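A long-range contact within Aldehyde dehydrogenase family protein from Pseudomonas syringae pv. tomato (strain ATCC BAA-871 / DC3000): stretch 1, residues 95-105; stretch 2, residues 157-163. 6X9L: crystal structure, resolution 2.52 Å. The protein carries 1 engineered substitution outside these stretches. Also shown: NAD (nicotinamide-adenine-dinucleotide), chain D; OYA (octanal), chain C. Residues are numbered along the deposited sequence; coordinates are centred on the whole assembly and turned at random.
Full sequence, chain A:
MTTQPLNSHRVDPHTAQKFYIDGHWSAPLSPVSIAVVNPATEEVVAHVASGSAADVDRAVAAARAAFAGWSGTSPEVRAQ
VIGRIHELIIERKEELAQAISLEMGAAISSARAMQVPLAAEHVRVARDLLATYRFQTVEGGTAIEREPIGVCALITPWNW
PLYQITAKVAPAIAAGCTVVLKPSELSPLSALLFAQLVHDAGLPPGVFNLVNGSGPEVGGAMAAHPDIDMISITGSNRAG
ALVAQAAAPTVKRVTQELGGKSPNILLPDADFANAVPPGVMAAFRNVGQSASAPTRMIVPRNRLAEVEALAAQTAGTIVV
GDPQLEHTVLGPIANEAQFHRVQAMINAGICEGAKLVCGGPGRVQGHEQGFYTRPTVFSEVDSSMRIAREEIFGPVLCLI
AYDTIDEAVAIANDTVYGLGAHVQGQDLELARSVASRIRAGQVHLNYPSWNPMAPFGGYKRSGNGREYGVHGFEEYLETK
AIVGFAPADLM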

# COMPACT_ATOMS: atom_id res chain seq x y z
N GLU A 95 -20.91 -27.31 -13.16
CA GLU A 95 -21.31 -26.25 -14.07
C GLU A 95 -20.21 -25.21 -14.18
O GLU A 95 -19.93 -24.69 -15.28
CB GLU A 95 -22.62 -25.61 -13.58
CG GLU A 95 -23.83 -26.55 -13.56
CD GLU A 95 -23.68 -27.73 -12.60
OE1 GLU A 95 -23.09 -27.56 -11.51
OE2 GLU A 95 -24.16 -28.85 -12.93
N LEU A 96 -19.55 -24.91 -13.06
CA LEU A 96 -18.48 -23.92 -13.06
C LEU A 96 -17.23 -24.44 -13.78
O LEU A 96 -16.57 -23.68 -14.50
CB LEU A 96 -18.17 -23.51 -11.62
CG LEU A 96 -19.20 -22.69 -10.84
CD1 LEU A 96 -18.86 -22.77 -9.35
CD2 LEU A 96 -19.23 -21.26 -11.29
N ALA A 97 -16.89 -25.72 -13.59
CA ALA A 97 -15.72 -26.26 -14.29
C ALA A 97 -15.93 -26.26 -15.80
O ALA A 97 -14.99 -26.05 -16.57
CB ALA A 97 -15.40 -27.67 -13.80
N GLN A 98 -17.17 -26.49 -16.25
CA GLN A 98 -17.41 -26.51 -17.69
C GLN A 98 -17.31 -25.12 -18.32
O GLN A 98 -16.84 -24.98 -19.45
CB GLN A 98 -18.77 -27.15 -17.97
CG GLN A 98 -18.82 -28.62 -17.55
CD GLN A 98 -18.33 -29.56 -18.64
OE1 GLN A 98 -18.19 -29.18 -19.80
NE2 GLN A 98 -18.06 -30.81 -18.26
N ALA A 99 -17.72 -24.07 -17.60
CA ALA A 99 -17.63 -22.72 -18.14
C ALA A 99 -16.18 -22.22 -18.18
O ALA A 99 -15.76 -21.60 -19.17
CB ALA A 99 -18.54 -21.78 -17.33
N ILE A 100 -15.39 -22.50 -17.14
CA ILE A 100 -13.97 -22.16 -17.15
C ILE A 100 -13.27 -22.83 -18.34
O ILE A 100 -12.59 -22.17 -19.14
CB ILE A 100 -13.31 -22.58 -15.83
CG1 ILE A 100 -13.87 -21.76 -14.66
CG2 ILE A 100 -11.77 -22.57 -15.96
CD1 ILE A 100 -13.67 -22.40 -13.26
N SER A 101 -13.42 -24.15 -18.46
CA SER A 101 -12.87 -24.89 -19.59
C SER A 101 -13.29 -24.27 -20.91
O SER A 101 -12.47 -24.07 -21.82
CB SER A 101 -13.33 -26.35 -19.51
OG SER A 101 -12.68 -27.16 -20.47
N LEU A 102 -14.59 -23.97 -21.05
CA LEU A 102 -15.09 -23.44 -22.31
C LEU A 102 -14.42 -22.12 -22.68
O LEU A 102 -14.02 -21.90 -23.83
CB LEU A 102 -16.61 -23.26 -22.25
CG LEU A 102 -17.20 -22.74 -23.55
CD1 LEU A 102 -17.08 -23.82 -24.60
CD2 LEU A 102 -18.66 -22.29 -23.38
N GLU A 103 -14.27 -21.22 -21.69
CA GLU A 103 -13.85 -19.86 -22.00
C GLU A 103 -12.34 -19.74 -22.15
O GLU A 103 -11.87 -19.01 -23.02
CB GLU A 103 -14.36 -18.89 -20.95
CG GLU A 103 -13.97 -19.25 -19.54
CD GLU A 103 -14.52 -18.28 -18.51
OE1 GLU A 103 -15.28 -17.37 -18.88
OE2 GLU A 103 -14.16 -18.43 -17.31
N MET A 104 -11.54 -20.45 -21.33
CA MET A 104 -10.09 -20.30 -21.42
C MET A 104 -9.35 -21.62 -21.60
O MET A 104 -8.13 -21.67 -21.41
CB MET A 104 -9.53 -19.56 -20.20
CG MET A 104 -10.03 -20.06 -18.87
SD MET A 104 -9.30 -21.60 -18.33
CE MET A 104 -7.55 -21.21 -18.31
N GLY A 105 -10.05 -22.68 -21.98
CA GLY A 105 -9.38 -23.87 -22.45
C GLY A 105 -8.78 -24.79 -21.41
O GLY A 105 -8.08 -25.74 -21.79
PA NAD D . -3.76 -7.98 -18.15
O1A NAD D . -2.80 -7.18 -17.34
O2A NAD D . -3.62 -7.76 -19.61
O5B NAD D . -5.29 -7.72 -17.68
C5B NAD D . -5.69 -7.94 -16.35
C4B NAD D . -7.02 -7.22 -16.07
O4B NAD D . -6.83 -5.83 -16.24
C3B NAD D . -8.13 -7.59 -17.05
O3B NAD D . -9.36 -7.60 -16.34
C2B NAD D . -8.13 -6.46 -18.07
O2B NAD D . -9.39 -6.24 -18.65
C1B NAD D . -7.78 -5.31 -17.17
N9A NAD D . -7.09 -4.21 -17.85
C8A NAD D . -6.28 -4.25 -18.96
N7A NAD D . -5.82 -3.00 -19.17
C5A NAD D . -6.32 -2.18 -18.21
C6A NAD D . -6.17 -0.83 -17.95
N6A NAD D . -5.28 -0.11 -18.64
N1A NAD D . -6.81 -0.29 -16.85
C2A NAD D . -7.59 -1.07 -16.03
N3A NAD D . -7.74 -2.41 -16.29
C4A NAD D . -7.11 -2.94 -17.37
O3 NAD D . -3.62 -9.51 -17.69
PN NAD D . -3.10 -10.78 -18.53
O1N NAD D . -1.68 -10.57 -18.91
O2N NAD D . -4.09 -11.13 -19.56
O5D NAD D . -3.21 -11.79 -17.25
C5D NAD D . -2.12 -12.63 -16.94
C4D NAD D . -1.16 -11.86 -16.03
O4D NAD D . -1.68 -11.80 -14.71
C3D NAD D . 0.18 -12.58 -15.93
O3D NAD D . 1.20 -11.62 -15.81
C2D NAD D . 0.06 -13.29 -14.60
O2D NAD D . 1.32 -13.57 -14.03
C1D NAD D . -0.73 -12.26 -13.78
N1N NAD D . -1.28 -12.95 -12.61
C2N NAD D . -0.82 -12.63 -11.37
C3N NAD D . -1.29 -13.31 -10.25
C7N NAD D . -0.80 -13.01 -8.87
O7N NAD D . -1.56 -13.53 -7.81
N7N NAD D . 0.31 -12.30 -8.65
C4N NAD D . -2.23 -14.32 -10.41
C5N NAD D . -2.68 -14.65 -11.68
C6N NAD D . -2.19 -13.96 -12.78
C14 OYA C . -1.28 -25.13 -7.05
C5 OYA C . -1.26 -23.82 -7.81
C6 OYA C . -2.42 -22.97 -7.34
C11 OYA C . -2.72 -21.90 -8.37
C7 OYA C . -1.79 -20.71 -8.21
C8 OYA C . -2.24 -19.65 -9.21
C9 OYA C . -1.68 -18.27 -8.90
C10 OYA C . -0.70 -17.82 -9.95
OAB OYA C . -1.10 -17.25 -10.95
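Stretch 2 (157-163) PWNWPLY

The centre of the contact is apolar and is built on one side of the stretch 1 helix. Ile100 reaches two neighbours: its CG2 lies 4.1 Å from Pro161 CG, and its CD1 lies 4.0 Å from Leu162 CB. With chi1 -65° (m) and chi2 160° (t), the side chain packs on both Pro161 and Leu162; its CG1 is also 4.1 Å from Pro161 CG. One helical turn earlier, Leu96 CD1 meets Leu162 CD2 at 3.9 Å; one turn later, Met104 CG approaches Pro161 CG at 4.2 Å. The spacing of Leu96, Ile100 and Met104 is that of a helix, confirmed by the backbone hydrogen bonds from Ile100 N to Leu96 O (3.1 Å) and from Met104 N to Ile100 O (3.0 Å), so the three CA-to-CB bonds all point toward stretch 2.

Stretch 2 runs against this row in the opposite sense. The CA atoms of Ile100 and Pro161 are 7.2 Å apart and those of Met104 and Trp158 6.9 Å apart, so advancing along stretch 1 means moving back along stretch 2. Residues 157-160 are loop or turn, with Trp158 at phi/psi -105/-6 and Asn159 at -83/-35, Trp160 occupies the N-cap position, and a helix begins at Pro161. Pro161 and Leu162 direct their CA-to-CB bonds toward stretch 1, whereas those of Asn159 and Trp160 point away; the Trp160 ring instead lays one face over octanal, with CZ2 3.6 Å from OYA C11.

Toward the polar edge, Met104, p at all three chi angles, packs on backbone carbonyls: its CG is 3.5 Å from Trp158 O and its CE 3.5 Å from Asn159 O. Glu103 OE2 comes within 3.6 Å of Pro161 CG, a contact with carbon, while its carboxylate is hydrogen-bonded elsewhere in the structure. No hydrogen bond joins the stretches, and packing alone accounts for the 315 Å² buried.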

# COMPACT_ATOMS: atom_id res chain seq x y z
N PRO A 157 -7.80 -11.47 -13.95
CA PRO A 157 -7.32 -11.98 -15.24
C PRO A 157 -8.08 -13.22 -15.66
O PRO A 157 -9.04 -13.62 -15.00
CB PRO A 157 -5.86 -12.30 -14.93
CG PRO A 157 -5.98 -12.87 -13.50
CD PRO A 157 -7.10 -12.11 -12.82
N TRP A 158 -7.64 -13.89 -16.74
CA TRP A 158 -8.40 -15.00 -17.30
C TRP A 158 -7.83 -16.38 -17.00
O TRP A 158 -8.48 -17.38 -17.34
CB TRP A 158 -8.51 -14.83 -18.81
CG TRP A 158 -7.18 -14.53 -19.45
CD1 TRP A 158 -6.77 -13.32 -19.96
CD2 TRP A 158 -6.09 -15.44 -19.66
NE1 TRP A 158 -5.51 -13.44 -20.46
CE2 TRP A 158 -5.06 -14.72 -20.29
CE3 TRP A 158 -5.89 -16.79 -19.37
CZ2 TRP A 158 -3.84 -15.32 -20.64
CZ3 TRP A 158 -4.67 -17.37 -19.72
CH2 TRP A 158 -3.67 -16.65 -20.34
N ASN A 159 -6.65 -16.48 -16.37
CA ASN A 159 -5.92 -17.75 -16.32
C ASN A 159 -6.42 -18.65 -15.19
O ASN A 159 -6.42 -19.88 -15.32
CB ASN A 159 -4.42 -17.49 -16.15
CG ASN A 159 -4.11 -16.86 -14.82
OD1 ASN A 159 -4.80 -15.94 -14.37
ND2 ASN A 159 -3.08 -17.38 -14.15
N TRP A 160 -6.82 -18.06 -14.07
CA TRP A 160 -7.49 -18.76 -12.98
C TRP A 160 -8.75 -17.97 -12.63
O TRP A 160 -8.86 -17.40 -11.54
CB TRP A 160 -6.58 -18.91 -11.77
CG TRP A 160 -5.48 -19.88 -11.95
CD1 TRP A 160 -4.26 -19.66 -12.54
CD2 TRP A 160 -5.48 -21.23 -11.51
NE1 TRP A 160 -3.51 -20.81 -12.50
CE2 TRP A 160 -4.23 -21.79 -11.88
CE3 TRP A 160 -6.41 -22.03 -10.83
CZ2 TRP A 160 -3.90 -23.12 -11.59
CZ3 TRP A 160 -6.07 -23.35 -10.55
CH2 TRP A 160 -4.82 -23.88 -10.92
N PRO A 161 -9.74 -17.95 -13.53
CA PRO A 161 -10.77 -16.88 -13.47
C PRO A 161 -11.62 -16.91 -12.20
O PRO A 161 -11.72 -15.87 -11.51
CB PRO A 161 -11.60 -17.11 -14.74
CG PRO A 161 -11.32 -18.53 -15.16
CD PRO A 161 -9.95 -18.88 -14.66
N LEU A 162 -12.23 -18.05 -11.86
CA LEU A 162 -13.03 -18.10 -10.65
C LEU A 162 -12.17 -17.90 -9.41
O LEU A 162 -12.51 -17.13 -8.51
CB LEU A 162 -13.76 -19.44 -10.56
CG LEU A 162 -14.76 -19.50 -9.42
CD1 LEU A 162 -15.80 -18.40 -9.58
CD2 LEU A 162 -15.43 -20.86 -9.41
N TYR A 163 -11.05 -18.63 -9.35
CA TYR A 163 -10.12 -18.55 -8.23
C TYR A 163 -9.67 -17.10 -7.95
O TYR A 163 -9.63 -16.67 -6.79
CB TYR A 163 -8.93 -19.47 -8.56
CG TYR A 163 -7.71 -19.47 -7.65
CD1 TYR A 163 -6.81 -18.41 -7.65
CD2 TYR A 163 -7.42 -20.57 -6.84
CE1 TYR A 163 -5.68 -18.43 -6.84
CE2 TYR A 163 -6.28 -20.60 -6.04
CZ TYR A 163 -5.42 -19.52 -6.04
OH TYR A 163 -4.29 -19.54 -5.24